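Local coordinates for activator of Hsp90 ATPase homologue 1/2-like C-terminal domain-containing protein (Rhodobacter sphaeroides, PDB 3PU2) that is of unknown function but belongs to the AHA1 family of putative Hsp90 ATPase activators and to the SRPBCC superfamily, whose members often enclose a hydrophobic pocket, at residues I5-G10 and A138-M143; Q27-L32 and I81-P86; L108-V113 and T117-A122. One frame throughout, in Å; residues are numbered along the deposited sequence. Where two conformers were deposited one is given.

Contact 1 (I5-G10 and A138-M143); sequences IQIGPG and AMATEM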
loop_
_atom_site.group_PDB
_atom_site.type_symbol
_atom_site.label_atom_id
_atom_site.label_comp_id
_atom_site.label_asym_id
_atom_site.label_seq_id
_atom_site.Cartn_x
_atom_site.Cartn_y
_atom_site.Cartn_z
ATOM N N ILE A 5 -5.688 -12.208 -3.838
ATOM C CA ILE A 5 -4.407 -11.610 -4.210
ATOM C C ILE A 5 -3.420 -12.479 -4.991
ATOM O O ILE A 5 -2.955 -13.516 -4.512
ATOM C CB ILE A 5 -3.693 -11.066 -2.963
ATOM C CG1 ILE A 5 -2.362 -10.429 -3.368
ATOM C CG2 ILE A 5 -3.552 -12.180 -1.930
ATOM C CD1 ILE A 5 -1.269 -10.555 -2.339
ATOM N N GLN A 6 -3.079 -12.016 -6.191
ATOM C CA GLN A 6 -2.155 -12.730 -7.068
ATOM C C GLN A 6 -0.755 -12.122 -7.098
ATOM O O GLN A 6 -0.583 -10.924 -7.330
ATOM C CB GLN A 6 -2.680 -12.744 -8.505
ATOM C CG GLN A 6 -4.108 -13.212 -8.674
ATOM C CD GLN A 6 -4.650 -12.892 -10.059
ATOM O OE1 GLN A 6 -5.791 -13.228 -10.383
ATOM N NE2 GLN A 6 -3.833 -12.237 -10.885
ATOM N N ILE A 7 0.244 -12.963 -6.871
ATOM C CA ILE A 7 1.628 -12.535 -6.922
ATOM C C ILE A 7 1.975 -12.500 -8.417
ATOM O O ILE A 7 1.581 -13.390 -9.171
ATOM C CB ILE A 7 2.544 -13.561 -6.207
ATOM C CG1 ILE A 7 1.992 -13.869 -4.806
ATOM C CG2 ILE A 7 3.981 -13.047 -6.166
ATOM C CD1 ILE A 7 1.869 -12.670 -3.891
ATOM N N GLY A 8 2.688 -11.466 -8.849
ATOM C CA GLY A 8 3.063 -11.368 -10.248
ATOM C C GLY A 8 4.480 -11.869 -10.444
ATOM O O GLY A 8 5.151 -12.216 -9.470
ATOM N N PRO A 9 4.969 -11.932 -11.690
ATOM C CA PRO A 9 6.338 -12.409 -11.934
ATOM C C PRO A 9 7.415 -11.426 -11.450
ATOM O O PRO A 9 8.365 -11.821 -10.777
ATOM C CB PRO A 9 6.362 -12.624 -13.446
ATOM C CG PRO A 9 5.396 -11.558 -13.942
ATOM C CD PRO A 9 4.262 -11.643 -12.952
ATOM N N GLY A 10 7.262 -10.150 -11.797
ATOM C CA GLY A 10 8.218 -9.137 -11.372
ATOM C C GLY A 10 9.623 -9.251 -11.942
ATOM O O GLY A 10 9.805 -9.319 -13.159
ATOM N N ALA A 138 6.411 -11.839 5.827
ATOM C CA ALA A 138 4.977 -12.055 5.684
ATOM C C ALA A 138 4.332 -10.753 5.235
ATOM O O ALA A 138 3.253 -10.382 5.691
ATOM C CB ALA A 138 4.372 -12.521 7.000
HETATM N N MSE A 139 5.029 -10.056 4.346
HETATM C CA MSE A 139 4.559 -8.809 3.783
HETATM C C MSE A 139 3.402 -9.104 2.834
HETATM O O MSE A 139 2.417 -8.367 2.796
HETATM C CB MSE A 139 5.702 -8.129 3.038
HETATM C CG MSE A 139 5.308 -6.857 2.311
HETATM SE SE MSE A 139 5.166 -7.153 0.409
HETATM C CE MSE A 139 6.878 -6.477 -0.128
ATOM N N ALA A 140 3.525 -10.187 2.071
ATOM C CA ALA A 140 2.475 -10.586 1.135
ATOM C C ALA A 140 1.243 -11.006 1.935
ATOM O O ALA A 140 0.098 -10.776 1.534
ATOM C CB ALA A 140 2.956 -11.740 0.266
ATOM N N THR A 141 1.528 -11.575 3.082
ATOM C CA THR A 141 0.535 -12.101 3.962
ATOM C C THR A 141 -0.172 -11.001 4.674
ATOM O O THR A 141 -1.367 -10.998 4.835
ATOM C CB THR A 141 1.210 -12.933 5.004
ATOM O OG1 THR A 141 1.052 -14.302 4.663
ATOM C CG2 THR A 141 0.588 -12.703 6.324
ATOM N N GLU A 142 0.597 -10.050 5.118
ATOM C CA GLU A 142 0.054 -8.982 5.855
ATOM C C GLU A 142 -0.666 -8.067 4.952
ATOM O O GLU A 142 -1.522 -7.343 5.372
ATOM C CB GLU A 142 1.175 -8.250 6.493
ATOM C CG GLU A 142 1.712 -8.962 7.616
ATOM C CD GLU A 142 2.646 -8.121 8.346
ATOM O OE1 GLU A 142 2.458 -6.917 8.300
ATOM O OE2 GLU A 142 3.586 -8.628 8.961
HETATM N N MSE A 143 -0.298 -8.086 3.701
HETATM C CA MSE A 143 -0.887 -7.163 2.793
HETATM C C MSE A 143 -2.174 -7.698 2.223
HETATM O O MSE A 143 -2.977 -6.936 1.759
HETATM C CB MSE A 143 0.129 -6.790 1.731
HETATM C CG MSE A 143 -0.279 -5.647 0.824
HETATM SE SE MSE A 143 0.115 -4.013 1.413
HETATM C CE MSE A 143 -1.493 -3.353 1.585
#
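Ile5 and Ile7, the residues on which the N-terminal segment 5-10 meets the long helix 139-156, both reach Ala140 in the helix's first turn. The contact is slight, burying only 92 Å² in all. Its closer half belongs to Ile5, whose side chain leaves the backbone toward the helix. With CG1 anti to the backbone N (chi1 -179°), the longer branch is carried forward and CD1 ends 4.1 Å from the carbonyl oxygen Ala140 O, the closer of the two approaches across the contact. A methyl resting beside a carbonyl is van der Waals packing and nothing more. Ile7 starts out alongside the helix instead of facing it, and the bends of its chain (chi1 -51°, chi2 -59°) bring the end of the longer branch back. Ile7 CD1 then meets Ala140 CB, methyl to methyl, at 4.4 Å. The two isoleucine ends lie together on the helix-facing side of their segment, Ile5 CD1 being 4.1 Å from Ile7 CD1. The outer side is looser: Ile7 is exposed, Thr141 turns away from the strand, and beyond Gly8 the chain draws off from the helix. On the sheet side the packing continues, because Ile7 and the selenomethionine Met139 both lie against Phe17 of strand 14-21. That strand also holds the short N-terminal strand by backbone hydrogen bonds, Gln6 with Arg18 and Gly8 with Glu16, at one border of the sheet. No hydrogen bond or charge pair crosses between 5-10 and 138-143, which implies a weak, non-directional union: two methyl ends lie lightly against the helix start, and strand 6-7 is probably held in place mainly by its pairing with 14-21.

Contact 2 (Q27-L32 and I81-P86); sequences QLWAAL and ILAEPP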
loop_
_atom_site.group_PDB
_atom_site.type_symbol
_atom_site.label_atom_id
_atom_site.label_comp_id
_atom_site.label_asym_id
_atom_site.label_seq_id
_atom_site.Cartn_x
_atom_site.Cartn_y
_atom_site.Cartn_z
ATOM N N GLN A 27 -13.809 5.330 -5.546
ATOM C CA GLN A 27 -13.961 5.005 -4.137
ATOM C C GLN A 27 -12.702 4.340 -3.647
ATOM O O GLN A 27 -12.276 4.558 -2.518
ATOM C CB GLN A 27 -15.129 4.053 -3.925
ATOM C CG GLN A 27 -16.455 4.548 -4.440
ATOM C CD GLN A 27 -17.516 3.480 -4.346
ATOM O OE1 GLN A 27 -17.363 2.392 -4.903
ATOM N NE2 GLN A 27 -18.599 3.779 -3.635
ATOM N N LEU A 28 -12.108 3.520 -4.499
ATOM C CA LEU A 28 -10.899 2.830 -4.111
ATOM C C LEU A 28 -9.758 3.827 -3.915
ATOM O O LEU A 28 -8.957 3.690 -2.988
ATOM C CB LEU A 28 -10.523 1.794 -5.159
ATOM C CG LEU A 28 -9.499 0.795 -4.625
ATOM C CD1 LEU A 28 -10.008 0.245 -3.310
ATOM C CD2 LEU A 28 -9.275 -0.329 -5.620
ATOM N N TRP A 29 -9.685 4.830 -4.785
ATOM C CA TRP A 29 -8.647 5.852 -4.686
ATOM C C TRP A 29 -8.814 6.633 -3.382
ATOM O O TRP A 29 -7.828 7.005 -2.751
ATOM C CB TRP A 29 -8.712 6.797 -5.903
ATOM C CG TRP A 29 -7.785 7.992 -5.858
ATOM C CD1 TRP A 29 -8.000 9.189 -5.219
ATOM C CD2 TRP A 29 -6.486 8.082 -6.438
ATOM N NE1 TRP A 29 -6.910 10.014 -5.364
ATOM C CE2 TRP A 29 -5.965 9.358 -6.106
ATOM C CE3 TRP A 29 -5.706 7.211 -7.200
ATOM C CZ2 TRP A 29 -4.703 9.776 -6.515
ATOM C CZ3 TRP A 29 -4.451 7.625 -7.607
ATOM C CH2 TRP A 29 -3.959 8.899 -7.263
ATOM N N ALA A 30 -10.055 6.870 -2.971
ATOM C CA ALA A 30 -10.308 7.603 -1.729
ATOM C C ALA A 30 -9.862 6.767 -0.525
ATOM O O ALA A 30 -9.460 7.310 0.514
ATOM C CB ALA A 30 -11.790 7.944 -1.610
ATOM N N ALA A 31 -9.932 5.444 -0.680
ATOM C CA ALA A 31 -9.541 4.512 0.365
ATOM C C ALA A 31 -8.028 4.407 0.450
ATOM O O ALA A 31 -7.465 4.370 1.536
ATOM C CB ALA A 31 -10.134 3.140 0.083
ATOM N N LEU A 32 -7.381 4.357 -0.710
ATOM C CA LEU A 32 -5.931 4.235 -0.808
ATOM C C LEU A 32 -5.130 5.511 -0.541
ATOM O O LEU A 32 -3.922 5.440 -0.269
ATOM C CB LEU A 32 -5.568 3.707 -2.191
ATOM C CG LEU A 32 -5.935 2.245 -2.438
ATOM C CD1 LEU A 32 -6.066 1.986 -3.913
ATOM C CD2 LEU A 32 -4.865 1.352 -1.859
ATOM N N ILE A 81 5.547 11.086 -6.042
ATOM C CA ILE A 81 6.282 11.492 -7.249
ATOM C C ILE A 81 5.337 11.995 -8.326
ATOM O O ILE A 81 5.659 12.914 -9.068
ATOM C CB ILE A 81 7.059 10.332 -7.864
ATOM C CG1 ILE A 81 7.943 9.660 -6.819
ATOM C CG2 ILE A 81 7.929 10.834 -8.972
ATOM C CD1 ILE A 81 8.821 10.614 -6.042
ATOM N N LEU A 82 4.176 11.365 -8.427
ATOM C CA LEU A 82 3.174 11.778 -9.396
ATOM C C LEU A 82 1.819 11.185 -9.031
ATOM O O LEU A 82 1.752 10.099 -8.450
ATOM C CB LEU A 82 3.589 11.367 -10.814
ATOM C CG LEU A 82 3.143 10.059 -11.465
ATOM C CD1 LEU A 82 1.630 9.946 -11.446
ATOM C CD2 LEU A 82 3.645 10.038 -12.918
ATOM N N ALA A 83 0.746 11.892 -9.384
ATOM C CA ALA A 83 -0.604 11.439 -9.058
ATOM C C ALA A 83 -1.667 11.816 -10.092
ATOM O O ALA A 83 -1.999 12.999 -10.280
ATOM C CB ALA A 83 -1.010 11.972 -7.675
ATOM N N GLU A 84 -2.211 10.789 -10.736
ATOM C CA GLU A 84 -3.248 10.947 -11.747
ATOM C C GLU A 84 -4.572 10.318 -11.269
ATOM O O GLU A 84 -4.951 9.231 -11.714
ATOM C CB GLU A 84 -2.785 10.267 -13.034
ATOM C CG GLU A 84 -1.466 10.802 -13.575
ATOM C CD GLU A 84 -0.807 9.856 -14.567
ATOM O OE1 GLU A 84 -1.528 9.163 -15.320
ATOM O OE2 GLU A 84 0.440 9.812 -14.602
ATOM N N PRO A 85 -5.287 10.982 -10.344
ATOM C CA PRO A 85 -6.545 10.371 -9.901
ATOM C C PRO A 85 -7.529 10.076 -11.023
ATOM O O PRO A 85 -7.793 10.934 -11.861
ATOM C CB PRO A 85 -7.102 11.373 -8.866
ATOM C CG PRO A 85 -6.325 12.670 -9.093
ATOM C CD PRO A 85 -4.951 12.170 -9.530
ATOM N N PRO A 86 -8.105 8.863 -11.029
ATOM C CA PRO A 86 -7.798 7.865 -10.002
ATOM C C PRO A 86 -6.925 6.646 -10.338
ATOM O O PRO A 86 -6.806 5.733 -9.519
ATOM C CB PRO A 86 -9.146 7.621 -9.369
ATOM C CG PRO A 86 -10.045 7.609 -10.581
ATOM C CD PRO A 86 -9.504 8.706 -11.484
#
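Trp29 projects from helix 25-33 into a bend made by Pro85 and Pro86, where strand 73-84 gives way to the turn before strand 88-93 in this helix-grip fold, the architecture of Bet v 1-like proteins. The bump is the flat indole and the hollow is a shallow angle in the backbone, shaped by the cis peptide bond before Pro86. A chi1 of 174° swings the indole off the helix, opposite its own backbone N, and out toward the turn. Pro85 lies over one face of it: its CA sits 3.8 Å from the centroid of the Trp29 six-membered ring and only 7° off the ring normal, a CH-pi contact. Nearer the rim of that face, Pro85 CB comes to 3.6 Å from Trp29 CE2. Pro86 CA rests over the same face, 3.4 Å above the plane of the Trp29 ring, and the two prolines together form a cover that follows the length of the indole. At the far end, the methyl Ala83 CB abuts the ring edge close to its plane, 4.3 Å from Trp29 CH2. Leu89 of strand 88-93 adds a further apolar neighbour to the ring. Glu84 leaves the backbone pointing away from the helix, and its carboxylate forms a salt bridge with Arg88. No hydrogen bond crosses; the side-chain contacts are apolar, with the carbonyl of Pro86 lying obliquely to the ring. An alanine in place of Trp29 would probably open a gap beneath the two prolines and leave Pro85 CA without the ring face it rests on. At the base of the indole, the Pro86 side chain crosses that of Trp29 at about a right angle, with Pro86 CB 3.6 Å from Trp29 CB.

Contact 3 (L108-V113 and T117-A122); sequences LQLLPV and TELAMA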
loop_
_atom_site.group_PDB
_atom_site.type_symbol
_atom_site.label_atom_id
_atom_site.label_comp_id
_atom_site.label_asym_id
_atom_site.label_seq_id
_atom_site.Cartn_x
_atom_site.Cartn_y
_atom_site.Cartn_z
ATOM N N LEU A 108 1.054 2.245 -7.943
ATOM C CA LEU A 108 -0.314 1.759 -7.854
ATOM C C LEU A 108 -1.068 2.148 -9.109
ATOM O O LEU A 108 -1.153 3.323 -9.468
ATOM C CB LEU A 108 -1.041 2.363 -6.648
ATOM C CG LEU A 108 -0.371 2.221 -5.280
ATOM C CD1 LEU A 108 -1.042 3.179 -4.320
ATOM C CD2 LEU A 108 -0.443 0.784 -4.768
ATOM N N GLN A 109 -1.633 1.154 -9.765
ATOM C CA GLN A 109 -2.396 1.388 -10.978
ATOM C C GLN A 109 -3.806 0.835 -10.760
ATOM O O GLN A 109 -3.973 -0.327 -10.381
ATOM C CB GLN A 109 -1.720 0.660 -12.142
ATOM C CG GLN A 109 -1.842 1.328 -13.503
ATOM C CD GLN A 109 -0.489 1.786 -14.029
ATOM O OE1 GLN A 109 0.527 1.114 -13.836
ATOM N NE2 GLN A 109 -0.473 2.928 -14.707
ATOM N N LEU A 110 -4.814 1.670 -10.992
ATOM C CA LEU A 110 -6.205 1.256 -10.840
ATOM C C LEU A 110 -6.948 1.221 -12.184
ATOM O O LEU A 110 -7.233 2.263 -12.764
ATOM C CB LEU A 110 -6.942 2.195 -9.881
ATOM C CG LEU A 110 -6.546 2.223 -8.406
ATOM C CD1 LEU A 110 -5.297 3.064 -8.208
ATOM C CD2 LEU A 110 -7.689 2.821 -7.612
ATOM N N LEU A 111 -7.255 0.020 -12.671
ATOM C CA LEU A 111 -7.978 -0.142 -13.934
ATOM C C LEU A 111 -9.317 -0.831 -13.702
ATOM O O LEU A 111 -9.382 -1.868 -13.042
ATOM C CB LEU A 111 -7.157 -0.961 -14.936
ATOM C CG LEU A 111 -6.513 -2.253 -14.428
ATOM C CD1 LEU A 111 -6.414 -3.267 -15.553
ATOM C CD2 LEU A 111 -5.140 -1.937 -13.855
ATOM N N PRO A 112 -10.409 -0.258 -14.238
ATOM C CA PRO A 112 -11.740 -0.846 -14.069
ATOM C C PRO A 112 -11.824 -2.213 -14.722
ATOM O O PRO A 112 -11.411 -2.384 -15.866
ATOM C CB PRO A 112 -12.657 0.165 -14.748
ATOM C CG PRO A 112 -11.925 1.455 -14.568
ATOM C CD PRO A 112 -10.507 1.057 -14.892
ATOM N N VAL A 113 -12.342 -3.183 -13.978
ATOM C CA VAL A 113 -12.513 -4.548 -14.459
ATOM C C VAL A 113 -13.965 -4.891 -14.174
ATOM O O VAL A 113 -14.610 -4.197 -13.398
ATOM C CB VAL A 113 -11.584 -5.531 -13.709
ATOM C CG1 VAL A 113 -11.945 -6.977 -14.042
ATOM C CG2 VAL A 113 -10.148 -5.267 -14.107
ATOM N N THR A 117 -13.017 -2.958 -9.422
ATOM C CA THR A 117 -11.718 -2.378 -9.771
ATOM C C THR A 117 -10.608 -3.394 -9.506
ATOM O O THR A 117 -10.744 -4.272 -8.659
ATOM C CB THR A 117 -11.409 -1.104 -8.915
ATOM O OG1 THR A 117 -12.392 -0.093 -9.166
ATOM C CG2 THR A 117 -10.032 -0.544 -9.251
ATOM N N GLU A 118 -9.515 -3.289 -10.246
ATOM C CA GLU A 118 -8.385 -4.170 -10.015
ATOM C C GLU A 118 -7.222 -3.277 -9.627
ATOM O O GLU A 118 -6.919 -2.314 -10.328
ATOM C CB GLU A 118 -8.009 -4.961 -11.266
ATOM C CG GLU A 118 -6.685 -5.702 -11.102
ATOM C CD GLU A 118 -6.320 -6.538 -12.305
ATOM O OE1 GLU A 118 -6.797 -6.208 -13.413
ATOM O OE2 GLU A 118 -5.547 -7.511 -12.147
ATOM N N LEU A 119 -6.581 -3.585 -8.505
ATOM C CA LEU A 119 -5.443 -2.800 -8.047
ATOM C C LEU A 119 -4.162 -3.521 -8.385
ATOM O O LEU A 119 -3.921 -4.633 -7.907
ATOM C CB LEU A 119 -5.494 -2.574 -6.534
ATOM C CG LEU A 119 -4.274 -1.887 -5.894
ATOM C CD1 LEU A 119 -4.114 -0.495 -6.461
ATOM C CD2 LEU A 119 -4.444 -1.795 -4.394
ATOM N N ALA A 120 -3.355 -2.893 -9.234
ATOM C CA ALA A 120 -2.065 -3.448 -9.618
ATOM C C ALA A 120 -1.024 -2.638 -8.849
ATOM O O ALA A 120 -0.993 -1.404 -8.931
ATOM C CB ALA A 120 -1.851 -3.313 -11.112
HETATM N N MSE A 121 -0.187 -3.337 -8.087
HETATM C CA MSE A 121 0.840 -2.696 -7.292
HETATM C C MSE A 121 2.212 -3.287 -7.564
HETATM O O MSE A 121 2.361 -4.497 -7.703
HETATM C CB MSE A 121 0.502 -2.837 -5.810
HETATM C CG MSE A 121 1.623 -2.364 -4.897
HETATM SE SE MSE A 121 1.123 -2.221 -3.049
HETATM C CE MSE A 121 2.604 -3.191 -2.290
ATOM N N ALA A 122 3.216 -2.417 -7.637
ATOM C CA ALA A 122 4.593 -2.832 -7.884
ATOM C C ALA A 122 5.535 -2.066 -6.962
ATOM O O ALA A 122 5.337 -0.868 -6.690
ATOM C CB ALA A 122 4.967 -2.560 -9.311
#
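Leu111 and Glu118 are brought side by side by contrasting torsions: the leucine holds CG between its backbone N and carbonyl carbon (chi1 47°), whereas a chi1 of 170° sends the glutamate's CG to the far side from its N, and the chain runs on extended. The two side chains point the same way, and Leu111 CD1 comes alongside the carboxylate, 3.7 Å from Glu118 OE1. Val113 crosses the glutamate obliquely and brings its CG2 to 3.5 Å from Glu118 OE1. Two methyls thus approach this one oxygen, while the other, OE2, has a long, weak ion pair with Arg18. Gln109 and Ala120 share this face of the sheet. Their backbones form a hydrogen-bonded pair: Gln109 N to Ala120 O is 2.8 Å, and Ala120 N to Gln109 O is 2.9 Å. Toward the turn the grip slackens. Glu118 N still bonds Leu111 O at 3.1 Å, but the return bond from Leu111 N to Glu118 O is weak at 3.3 Å. The other face is largely apolar. Leu108 lies beside the selenomethionine Met121, its CD2 3.8 Å from Met121 CG, and Leu110 lies beside Leu119, with Leu110 CG 4.1 Å from Leu119 CD1. Helix 25-33 packs on this face through Leu28 and Leu32, and Tyr147 of helix 139-156 touches Leu119 and Met121. Thr117 is the exception here, its hydroxyl OG1 hydrogen-bonded to Ala23 O. The two short segments run at 151° to each other. Successive antiparallel strands, 104-113 and 116-124, joined by a short turn, form a beta hairpin, here set in the curved antiparallel sheet that wraps the long C-terminal helix in the helix-grip fold of the SRPBCC superfamily.

All three contacts reach the same antiparallel sheet. Contacts 2 and 3 are direct neighbours, with centres about 10 Å apart: Pro86 O, 3.3 Å from Leu110 CD1, joins the proline turn to the hairpin, and Leu28 CD2, 3.7 Å from Thr117 CG2, joins helix 25-33 to it. Contact 1 stands apart, its centre about 14 Å from that of contact 3 and about 20 Å from that of contact 2, on the other side of the chain's centre from the latter. Along the chain, contact 1 closes a loop that holds contacts 2 and 3 in series. In SRPBCC relatives the pocket lies between sheet and long helix; contact 3's largely apolar face probably borders the corresponding region here.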